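PDB 5C2V: hydrazine synthase subunit alpha from Candidatus Kuenenia stuttgartiensis, which catalyses, within the hydrazine synthase complex, the condensation of hydroxylamine with ammonia to hydrazine, the second half-reaction of hydrazine formation from nitric oxide and ammonium. Local coordinates for residues D177-L187 / N224-W232. Sequence-based numbering, arbitrary orientation.
Sequences DEFHNPYAYNL and NLSSNFDPW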
ATOM      1  N   ASP D 177     -12.813  16.695  14.738  1.00 50.60           N
ATOM      2  CA  ASP D 177     -12.455  16.417  13.352  1.00 52.92           C
ATOM      3  C   ASP D 177     -12.849  14.989  12.989  1.00 55.09           C
ATOM      4  O   ASP D 177     -13.566  14.324  13.737  1.00 64.97           O
ATOM      5  CB  ASP D 177     -10.957  16.660  13.095  1.00 62.42           C
ATOM      6  CG  ASP D 177     -10.044  15.703  13.856  1.00 51.28           C
ATOM      7  OD1 ASP D 177     -10.532  14.775  14.534  1.00 54.23           O
ATOM      8  OD2 ASP D 177      -8.811  15.881  13.763  1.00 53.69           O
ATOM      9  N   GLU D 178     -12.383  14.523  11.838  1.00 66.29           N
ATOM     10  CA  GLU D 178     -12.744  13.200  11.347  1.00 70.75           C
ATOM     11  C   GLU D 178     -12.019  12.082  12.103  1.00 59.84           C
ATOM     12  O   GLU D 178     -12.402  10.916  12.019  1.00 63.13           O
ATOM     13  CB  GLU D 178     -12.465  13.119   9.845  1.00 61.23           C
ATOM     14  CG  GLU D 178     -13.332  14.079   9.034  1.00 38.75           C
ATOM     15  CD  GLU D 178     -12.830  14.290   7.619  1.00 48.55           C
ATOM     16  OE1 GLU D 178     -11.654  14.671   7.453  1.00 44.00           O
ATOM     17  OE2 GLU D 178     -13.617  14.081   6.672  1.00 54.02           O
ATOM     18  N   PHE D 179     -10.974  12.445  12.840  1.00 57.48           N
ATOM     19  CA  PHE D 179     -10.264  11.500  13.698  1.00 48.75           C
ATOM     20  C   PHE D 179     -10.772  11.562  15.138  1.00 49.11           C
ATOM     21  O   PHE D 179     -10.218  10.915  16.028  1.00 59.01           O
ATOM     22  CB  PHE D 179      -8.758  11.764  13.659  1.00 39.30           C
ATOM     23  CG  PHE D 179      -8.120  11.439  12.339  1.00 51.93           C
ATOM     24  CD1 PHE D 179      -8.366  10.225  11.718  1.00 51.86           C
ATOM     25  CD2 PHE D 179      -7.282  12.348  11.718  1.00 66.90           C
ATOM     26  CE1 PHE D 179      -7.780   9.923  10.503  1.00 64.88           C
ATOM     27  CE2 PHE D 179      -6.695  12.052  10.501  1.00 60.64           C
ATOM     28  CZ  PHE D 179      -6.946  10.838   9.892  1.00 55.49           C
ATOM     29  N   HIS D 180     -11.814  12.364  15.346  1.00 53.98           N
ATOM     30  CA  HIS D 180     -12.417  12.595  16.661  1.00 55.16           C
ATOM     31  C   HIS D 180     -11.458  13.288  17.626  1.00 57.50           C
ATOM     32  O   HIS D 180     -11.589  13.159  18.844  1.00 55.62           O
ATOM     33  CB  HIS D 180     -12.916  11.283  17.275  1.00 46.37           C
ATOM     34  CG  HIS D 180     -13.856  10.521  16.394  1.00 47.90           C
ATOM     35  ND1 HIS D 180     -13.433   9.535  15.531  1.00 53.42           N
ATOM     36  CD2 HIS D 180     -15.200  10.603  16.240  1.00 48.91           C
ATOM     37  CE1 HIS D 180     -14.473   9.039  14.884  1.00 56.73           C
ATOM     38  NE2 HIS D 180     -15.558   9.672  15.298  1.00 46.66           N
ATOM     39  N   ASN D 181     -10.494  14.025  17.080  1.00 50.60           N
ATOM     40  CA  ASN D 181      -9.670  14.916  17.887  1.00 55.29           C
ATOM     41  C   ASN D 181     -10.505  16.123  18.289  1.00 59.56           C
ATOM     42  O   ASN D 181     -11.391  16.535  17.542  1.00 54.66           O
ATOM     43  CB  ASN D 181      -8.421  15.357  17.122  1.00 67.32           C
ATOM     44  CG  ASN D 181      -7.481  14.207  16.827  1.00 58.07           C
ATOM     45  OD1 ASN D 181      -7.119  13.965  15.675  1.00 72.75           O
ATOM     46  ND2 ASN D 181      -7.073  13.493  17.869  1.00 68.52           N
ATOM     47  N   PRO D 182     -10.238  16.700  19.470  1.00 54.91           N
ATOM     48  CA  PRO D 182     -11.108  17.809  19.871  1.00 62.38           C
ATOM     49  C   PRO D 182     -10.693  19.147  19.260  1.00 63.42           C
ATOM     50  O   PRO D 182     -10.615  20.150  19.971  1.00 57.11           O
ATOM     51  CB  PRO D 182     -10.939  17.835  21.389  1.00 45.33           C
ATOM     52  CG  PRO D 182      -9.524  17.381  21.593  1.00 38.56           C
ATOM     53  CD  PRO D 182      -9.251  16.360  20.511  1.00 59.56           C
ATOM     54  N   TYR D 183     -10.428  19.152  17.958  1.00 62.38           N
ATOM     55  CA  TYR D 183     -10.211  20.384  17.210  1.00 54.96           C
ATOM     56  C   TYR D 183     -10.490  20.171  15.723  1.00 63.74           C
ATOM     57  O   TYR D 183     -10.219  19.095  15.193  1.00 79.71           O
ATOM     58  CB  TYR D 183      -8.779  20.888  17.413  1.00 54.37           C
ATOM     59  CG  TYR D 183      -7.716  19.828  17.207  1.00 65.39           C
ATOM     60  CD1 TYR D 183      -7.139  19.626  15.959  1.00 63.05           C
ATOM     61  CD2 TYR D 183      -7.287  19.032  18.263  1.00 65.85           C
ATOM     62  CE1 TYR D 183      -6.167  18.660  15.769  1.00 73.74           C
ATOM     63  CE2 TYR D 183      -6.315  18.065  18.082  1.00 59.94           C
ATOM     64  CZ  TYR D 183      -5.759  17.883  16.832  1.00 72.45           C
ATOM     65  OH  TYR D 183      -4.792  16.920  16.646  1.00 62.22           O
ATOM     66  N   ALA D 184     -11.025  21.184  15.049  1.00 65.67           N
ATOM     67  CA  ALA D 184     -10.999  21.197  13.590  1.00 55.43           C
ATOM     68  C   ALA D 184     -10.581  22.574  13.085  1.00 58.88           C
ATOM     69  O   ALA D 184     -11.333  23.541  13.196  1.00 51.84           O
ATOM     70  CB  ALA D 184     -12.357  20.808  13.026  1.00 48.90           C
ATOM     71  N   TYR D 185      -9.384  22.648  12.515  1.00 61.51           N
ATOM     72  CA  TYR D 185      -8.846  23.907  12.010  1.00 60.63           C
ATOM     73  C   TYR D 185      -9.284  24.251  10.591  1.00 69.58           C
ATOM     74  O   TYR D 185      -9.609  23.372   9.792  1.00 55.32           O
ATOM     75  CB  TYR D 185      -7.322  23.897  12.097  1.00 54.00           C
ATOM     76  CG  TYR D 185      -6.823  24.145  13.501  1.00 62.67           C
ATOM     77  CD1 TYR D 185      -6.671  23.100  14.399  1.00 78.92           C
ATOM     78  CD2 TYR D 185      -6.527  25.432  13.934  1.00 64.62           C
ATOM     79  CE1 TYR D 185      -6.226  23.325  15.685  1.00 85.36           C
ATOM     80  CE2 TYR D 185      -6.080  25.666  15.219  1.00 68.75           C
ATOM     81  CZ  TYR D 185      -5.931  24.609  16.092  1.00 84.46           C
ATOM     82  OH  TYR D 185      -5.486  24.836  17.373  1.00 74.67           O
ATOM     83  N   ASN D 186      -9.286  25.546  10.296  1.00 72.95           N
ATOM     84  CA  ASN D 186      -9.516  26.043   8.949  1.00 51.72           C
ATOM     85  C   ASN D 186      -8.766  27.354   8.739  1.00 62.80           C
ATOM     86  O   ASN D 186      -8.117  27.855   9.658  1.00 61.56           O
ATOM     87  CB  ASN D 186     -11.009  26.227   8.695  1.00 47.95           C
ATOM     88  CG  ASN D 186     -11.672  24.962   8.186  1.00 39.79           C
ATOM     89  OD1 ASN D 186     -11.160  24.305   7.280  1.00 52.38           O
ATOM     90  ND2 ASN D 186     -12.821  24.623   8.755  1.00 40.58           N
ATOM     91  N   LEU D 187      -8.851  27.910   7.536  1.00 61.77           N
ATOM     92  CA  LEU D 187      -8.151  29.155   7.239  1.00 53.84           C
ATOM     93  C   LEU D 187      -9.091  30.354   7.273  1.00 60.35           C
ATOM     94  O   LEU D 187     -10.220  30.293   6.786  1.00 53.93           O
ATOM     95  CB  LEU D 187      -7.454  29.073   5.880  1.00 54.21           C
ATOM     96  CG  LEU D 187      -6.263  28.117   5.781  1.00 59.19           C
ATOM     97  CD1 LEU D 187      -5.564  28.265   4.438  1.00 55.62           C
ATOM     98  CD2 LEU D 187      -5.286  28.347   6.926  1.00 47.52           C
ATOM     99  N   ASN D 224     -12.998  22.817   5.077  1.00 62.78           N
ATOM    100  CA  ASN D 224     -12.617  21.418   5.324  1.00 46.62           C
ATOM    101  C   ASN D 224     -13.010  20.908   6.716  1.00 53.07           C
ATOM    102  O   ASN D 224     -12.828  21.600   7.718  1.00 58.94           O
ATOM    103  CB  ASN D 224     -11.102  21.252   5.141  1.00 41.46           C
ATOM    104  CG  ASN D 224     -10.661  19.793   5.114  1.00 51.47           C
ATOM    105  OD1 ASN D 224     -11.449  18.881   5.362  1.00 48.97           O
ATOM    106  ND2 ASN D 224      -9.381  19.573   4.826  1.00 41.08           N
ATOM    107  N   LEU D 225     -13.553  19.692   6.759  1.00 50.44           N
ATOM    108  CA  LEU D 225     -13.999  19.078   8.010  1.00 48.51           C
ATOM    109  C   LEU D 225     -12.831  18.601   8.867  1.00 47.75           C
ATOM    110  O   LEU D 225     -12.999  18.309  10.052  1.00 44.08           O
ATOM    111  CB  LEU D 225     -14.948  17.912   7.728  1.00 49.26           C
ATOM    112  CG  LEU D 225     -16.408  18.296   7.476  1.00 46.69           C
ATOM    113  CD1 LEU D 225     -17.263  17.065   7.225  1.00 59.88           C
ATOM    114  CD2 LEU D 225     -16.950  19.090   8.651  1.00 53.01           C
ATOM    115  N   SER D 226     -11.651  18.516   8.263  1.00 48.73           N
ATOM    116  CA  SER D 226     -10.432  18.264   9.020  1.00 45.40           C
ATOM    117  C   SER D 226      -9.554  19.506   8.965  1.00 50.23           C
ATOM    118  O   SER D 226      -9.906  20.495   8.324  1.00 70.05           O
ATOM    119  CB  SER D 226      -9.687  17.041   8.483  1.00 71.12           C
ATOM    120  OG  SER D 226     -10.328  15.841   8.883  1.00 49.97           O
ATOM    121  N   SER D 227      -8.407  19.449   9.629  1.00 43.79           N
ATOM    122  CA  SER D 227      -7.602  20.644   9.855  1.00 60.44           C
ATOM    123  C   SER D 227      -6.838  21.136   8.627  1.00 62.98           C
ATOM    124  O   SER D 227      -6.100  20.382   7.993  1.00 55.12           O
ATOM    125  CB  SER D 227      -6.615  20.392  10.995  1.00 48.63           C
ATOM    126  OG  SER D 227      -7.294  20.178  12.220  1.00 66.50           O
ATOM    127  N   ASN D 228      -7.032  22.411   8.305  1.00 63.73           N
ATOM    128  CA  ASN D 228      -6.171  23.122   7.366  1.00 57.86           C
ATOM    129  C   ASN D 228      -5.250  24.043   8.153  1.00 60.68           C
ATOM    130  O   ASN D 228      -5.710  24.785   9.022  1.00 57.54           O
ATOM    131  CB  ASN D 228      -6.991  23.923   6.354  1.00 69.27           C
ATOM    132  CG  ASN D 228      -7.639  23.048   5.303  1.00 64.13           C
ATOM    133  OD1 ASN D 228      -7.150  21.962   4.997  1.00 76.52           O
ATOM    134  ND2 ASN D 228      -8.741  23.523   4.735  1.00 51.78           N
ATOM    135  N   PHE D 229      -3.954  23.997   7.865  1.00 38.42           N
ATOM    136  CA  PHE D 229      -2.997  24.717   8.697  1.00 35.62           C
ATOM    137  C   PHE D 229      -1.717  25.125   7.978  1.00 43.66           C
ATOM    138  O   PHE D 229      -1.511  24.798   6.809  1.00 45.75           O
ATOM    139  CB  PHE D 229      -2.642  23.866   9.917  1.00 59.12           C
ATOM    140  CG  PHE D 229      -2.065  22.517   9.573  1.00 43.86           C
ATOM    141  CD1 PHE D 229      -2.897  21.440   9.308  1.00 50.86           C
ATOM    142  CD2 PHE D 229      -0.695  22.325   9.531  1.00 55.22           C
ATOM    143  CE1 PHE D 229      -2.370  20.200   8.996  1.00 52.02           C
ATOM    144  CE2 PHE D 229      -0.162  21.086   9.220  1.00 57.73           C
ATOM    145  CZ  PHE D 229      -1.002  20.023   8.953  1.00 53.75           C
ATOM    146  N   ASP D 230      -0.858  25.827   8.714  1.00 48.71           N
ATOM    147  CA  ASP D 230       0.422  26.332   8.217  1.00 57.91           C
ATOM    148  C   ASP D 230       0.327  27.054   6.870  1.00 58.73           C
ATOM    149  O   ASP D 230       0.889  26.592   5.877  1.00 62.62           O
ATOM    150  CB  ASP D 230       1.427  25.182   8.114  1.00 55.56           C
ATOM    151  CG  ASP D 230       1.820  24.633   9.472  1.00 72.78           C
ATOM    152  OD1 ASP D 230       1.155  24.982  10.471  1.00 69.55           O
ATOM    153  OD2 ASP D 230       2.789  23.849   9.542  1.00 56.34           O
ATOM    154  N   PRO D 231      -0.380  28.197   6.833  1.00 66.42           N
ATOM    155  CA  PRO D 231      -0.492  28.964   5.589  1.00 59.12           C
ATOM    156  C   PRO D 231       0.784  29.738   5.262  1.00 52.06           C
ATOM    157  O   PRO D 231       1.477  30.197   6.169  1.00 53.75           O
ATOM    158  CB  PRO D 231      -1.652  29.919   5.875  1.00 54.75           C
ATOM    159  CG  PRO D 231      -1.586  30.137   7.343  1.00 65.37           C
ATOM    160  CD  PRO D 231      -1.112  28.839   7.942  1.00 60.51           C
ATOM    161  N   TRP D 232       1.084  29.876   3.974  1.00 50.86           N
ATOM    162  CA  TRP D 232       2.267  30.604   3.528  1.00 58.23           C
ATOM    163  C   TRP D 232       1.992  31.250   2.170  1.00 60.28           C
ATOM    164  O   TRP D 232       0.849  31.270   1.710  1.00 55.40           O
ATOM    165  CB  TRP D 232       3.482  29.674   3.461  1.00 42.61           C
ATOM    166  CG  TRP D 232       4.806  30.384   3.522  1.00 50.69           C
ATOM    167  CD1 TRP D 232       5.782  30.383   2.567  1.00 50.02           C
ATOM    168  CD2 TRP D 232       5.295  31.206   4.592  1.00 57.11           C
ATOM    169  NE1 TRP D 232       6.848  31.147   2.977  1.00 50.96           N
ATOM    170  CE2 TRP D 232       6.574  31.664   4.216  1.00 52.94           C
ATOM    171  CE3 TRP D 232       4.777  31.597   5.831  1.00 57.42           C
ATOM    172  CZ2 TRP D 232       7.342  32.491   5.033  1.00 49.14           C
ATOM    173  CZ3 TRP D 232       5.540  32.420   6.641  1.00 47.73           C
ATOM    174  CH2 TRP D 232       6.808  32.857   6.238  1.00 45.56           C
TER
HETATM  175  O   HOH W   1      -6.960  17.268  12.143  1.00 51.58           O
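S227 and Y185 meet where the entry to strand 228-233 runs beside the entry to strand 186-191, two strands of different beta-sheets in the propeller domain. CB of S227 rests on CB of Y185. With S227 OG anti to the carbonyl carbon (chi1 -65°), the hydroxyl is brought to Y185 N and to the ring edges of Y183 and Y185. S227 OG accepts a nearly straight hydrogen bond from Y185 N (3.2 Å, 170° at the hydrogen). The same hydroxyl binds a water, which lies 2.9 Å from S227 OG and donates to D177 OD2. One residue after S227, N228 N donates to Y185 O at 3.1 Å, from well above the carbonyl plane. The hydroxyl of Y185 is held by H51.

Next along the chain, N186 ND2 gives a bent hydrogen bond to N224 O (3.2 Å, 139°). N224 in turn closes an Asx turn, its OD1 taking S226 N at 2.9 Å, while its ND2 donates to N228 OD1 and is also bonded to V244 O of strand 239-245; N228 OD1 pairs with S243 of that strand too. Farther along, L187 CD2 lies 4.1 Å from P231 CB, an apolar patch beside the polar links.

The buried S227 hydroxyl is thus gripped by Y185 N and by a water shared with D177, so a single OG ties the strand entry to the type I turn 177-180.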